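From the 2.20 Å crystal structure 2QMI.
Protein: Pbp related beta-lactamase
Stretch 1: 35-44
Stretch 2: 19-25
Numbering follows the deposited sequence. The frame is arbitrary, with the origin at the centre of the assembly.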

# COMPACT_ATOMS: atom_id res chain seq x y z
N ALA A 35 -6.17 -18.67 48.33
CA ALA A 35 -5.64 -19.15 47.06
C ALA A 35 -6.74 -18.97 46.04
O ALA A 35 -7.89 -19.33 46.28
CB ALA A 35 -5.24 -20.62 47.17
N LYS A 36 -6.39 -18.41 44.89
CA LYS A 36 -7.40 -18.19 43.87
C LYS A 36 -6.80 -17.98 42.49
O LYS A 36 -5.66 -17.53 42.36
CB LYS A 36 -8.25 -16.98 44.27
CG LYS A 36 -9.52 -16.79 43.45
CD LYS A 36 -10.52 -15.87 44.17
CE LYS A 36 -11.08 -16.55 45.43
NZ LYS A 36 -12.13 -15.72 46.13
N GLY A 37 -7.57 -18.33 41.47
CA GLY A 37 -7.14 -18.16 40.10
C GLY A 37 -8.09 -17.18 39.43
O GLY A 37 -9.25 -17.07 39.83
N PHE A 38 -7.59 -16.46 38.43
CA PHE A 38 -8.39 -15.47 37.70
C PHE A 38 -8.16 -15.61 36.20
O PHE A 38 -7.06 -15.95 35.76
CB PHE A 38 -7.99 -14.05 38.10
CG PHE A 38 -8.16 -13.76 39.56
CD1 PHE A 38 -9.25 -13.01 40.01
CD2 PHE A 38 -7.24 -14.23 40.49
CE1 PHE A 38 -9.41 -12.74 41.37
CE2 PHE A 38 -7.39 -13.96 41.85
CZ PHE A 38 -8.48 -13.21 42.29
N GLY A 39 -9.20 -15.34 35.42
CA GLY A 39 -9.07 -15.43 33.98
C GLY A 39 -8.94 -16.85 33.46
O GLY A 39 -9.27 -17.82 34.14
N TYR A 40 -8.43 -16.97 32.24
CA TYR A 40 -8.28 -18.27 31.62
C TYR A 40 -6.83 -18.75 31.54
O TYR A 40 -5.91 -17.96 31.32
CB TYR A 40 -8.90 -18.21 30.21
CG TYR A 40 -10.39 -17.92 30.20
CD1 TYR A 40 -11.32 -18.95 30.22
CD2 TYR A 40 -10.86 -16.61 30.23
CE1 TYR A 40 -12.69 -18.69 30.27
CE2 TYR A 40 -12.24 -16.33 30.28
CZ TYR A 40 -13.14 -17.38 30.30
OH TYR A 40 -14.49 -17.14 30.40
N ARG A 41 -6.62 -20.04 31.76
CA ARG A 41 -5.27 -20.61 31.66
C ARG A 41 -5.04 -20.94 30.18
O ARG A 41 -3.91 -21.10 29.72
CB ARG A 41 -5.12 -21.86 32.54
CG ARG A 41 -5.97 -23.07 32.17
CD ARG A 41 -5.58 -24.24 33.08
NE ARG A 41 -6.23 -25.51 32.75
CZ ARG A 41 -7.42 -25.90 33.18
NH1 ARG A 41 -7.90 -27.08 32.81
NH2 ARG A 41 -8.14 -25.13 33.98
N ASN A 42 -6.14 -21.04 29.43
CA ASN A 42 -6.11 -21.29 28.00
C ASN A 42 -7.34 -20.62 27.39
O ASN A 42 -8.46 -21.02 27.66
CB ASN A 42 -6.15 -22.79 27.69
CG ASN A 42 -6.10 -23.06 26.19
OD1 ASN A 42 -6.99 -22.64 25.44
ND2 ASN A 42 -5.05 -23.75 25.75
N VAL A 43 -7.11 -19.61 26.56
CA VAL A 43 -8.20 -18.87 25.93
C VAL A 43 -8.97 -19.64 24.86
O VAL A 43 -10.20 -19.72 24.92
CB VAL A 43 -7.69 -17.54 25.32
CG1 VAL A 43 -8.82 -16.81 24.63
CG2 VAL A 43 -7.10 -16.66 26.42
N GLU A 44 -8.26 -20.19 23.87
CA GLU A 44 -8.89 -20.95 22.79
C GLU A 44 -9.84 -22.01 23.33
O GLU A 44 -10.94 -22.19 22.81
CB GLU A 44 -7.83 -21.65 21.92
CG GLU A 44 -6.95 -20.74 21.08
CD GLU A 44 -5.95 -19.94 21.89
OE1 GLU A 44 -5.42 -20.48 22.89
OE2 GLU A 44 -5.69 -18.78 21.52
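Stretch 2, residues 19-25: VPGISIS

Stretch 2 lies alongside the first part of stretch 1 as its antiparallel neighbour in a β-sheet. Residues Gly 21 to Ser 25 are extended, with phi between about -130° and -150° and psi between about 140° and 160°, and they run at 174° to the strand that contains Ala 35 to Phe 38. Val 19 and Pro 20 lead into this strand as loop; Pro 20, at phi/psi -63/-59, is not extended. The register pairs Ser 25 with Ala 35, Ile 24 with Lys 36, Ser 23 with Gly 37, Ile 22 with Phe 38 and Gly 21 with Gly 39.

All five hydrogen bonds between the stretches are backbone to backbone. Two pairs exchange hydrogen bonds in both directions. Ile 22 N donates to Phe 38 O at 2.8 Å, and Phe 38 N returns a bond to Ile 22 O at 2.7 Å; likewise Ile 24 N reaches Lys 36 O at 3.0 Å and Lys 36 N reaches Ile 24 O at 2.9 Å. Beyond these two pairs a single further bond is made by Tyr 40 N, which donates to Pro 20 O at 2.9 Å. The bond uses only the backbone carbonyl of Pro 20, which accepts as any residue's would; the ring of Pro 20 serves separately, in the contact with Val 43.

Between these bonds lie the non-hydrogen-bonded pairs, where CA atoms approach closely: 4.2 Å from Ser 25 CA to Ala 35 CA, 4.2 Å from Ser 23 CA to Gly 37 CA, and 4.1 Å from Gly 21 CA to Gly 39 CA. Here CA-H groups point at carbonyls across the gap, as in the contacts of Gly 21 CA with Phe 38 O at 3.0 Å and Ala 35 CA with Ile 24 O at 3.3 Å.

The glycine pair fits where the chain of stretch 1 turns a corner. A CB on Gly 21 would lie 2.3 Å from Tyr 40 O, and one on Gly 39 would lie 2.1 Å from Pro 20 O, so both positions lack room for a side chain. Gly 39 also has a positive phi of 70°, which by itself favours glycine.

Side chains alternate between the faces of the sheet. Ser 23 and Ser 25 share one face with Ala 35, whose CB lies 4.4 Å from Ser 25 CB; both serine hydroxyls are hydrogen-bonded elsewhere in the structure. Ile 22 and Ile 24 share the other face with Lys 36 and Phe 38. There the edge of the Phe 38 ring meets the diagonal neighbour Ile 24, with CE2 4.1 Å from Ile 24 CG2, an apolar contact suited to two buried hydrocarbon side chains. The aliphatic part of Lys 36 begins on this face, but its end leads away, and NZ is satisfied elsewhere. Past the corner, Val 43 CG2 comes within 4.3 Å of Pro 20 CB, adding a small apolar contact near the start of stretch 2.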

# COMPACT_ATOMS: atom_id res chain seq x y z
N VAL A 19 -4.33 -9.27 30.31
CA VAL A 19 -3.68 -10.48 30.81
C VAL A 19 -4.71 -11.62 30.77
O VAL A 19 -5.83 -11.46 31.23
CB VAL A 19 -3.17 -10.30 32.27
CG1 VAL A 19 -2.40 -11.54 32.71
CG2 VAL A 19 -2.29 -9.05 32.37
N PRO A 20 -4.33 -12.77 30.20
CA PRO A 20 -5.21 -13.94 30.08
C PRO A 20 -5.68 -14.55 31.42
O PRO A 20 -6.87 -14.65 31.68
CB PRO A 20 -4.37 -14.94 29.28
CG PRO A 20 -3.37 -14.06 28.54
CD PRO A 20 -3.01 -13.05 29.60
N GLY A 21 -4.72 -14.96 32.24
CA GLY A 21 -5.04 -15.57 33.52
C GLY A 21 -3.97 -15.32 34.56
O GLY A 21 -2.84 -14.97 34.22
N ILE A 22 -4.32 -15.51 35.84
CA ILE A 22 -3.41 -15.29 36.95
C ILE A 22 -3.76 -16.17 38.16
O ILE A 22 -4.93 -16.46 38.40
CB ILE A 22 -3.44 -13.81 37.42
CG1 ILE A 22 -2.56 -12.95 36.52
CG2 ILE A 22 -3.01 -13.71 38.88
CD1 ILE A 22 -2.54 -11.47 36.88
N SER A 23 -2.75 -16.60 38.91
CA SER A 23 -2.97 -17.40 40.10
C SER A 23 -2.21 -16.78 41.26
O SER A 23 -1.14 -16.20 41.06
CB SER A 23 -2.49 -18.84 39.89
OG SER A 23 -3.43 -19.58 39.14
N ILE A 24 -2.75 -16.90 42.46
CA ILE A 24 -2.10 -16.34 43.64
C ILE A 24 -2.44 -17.12 44.91
O ILE A 24 -3.57 -17.58 45.10
CB ILE A 24 -2.51 -14.85 43.85
CG1 ILE A 24 -1.80 -14.27 45.08
CG2 ILE A 24 -4.02 -14.75 44.00
CD1 ILE A 24 -2.09 -12.78 45.32
N SER A 25 -1.45 -17.29 45.78
CA SER A 25 -1.66 -17.97 47.05
C SER A 25 -1.05 -17.09 48.14
O SER A 25 -0.04 -16.42 47.90
CB SER A 25 -1.02 -19.36 47.05
OG SER A 25 0.37 -19.30 46.86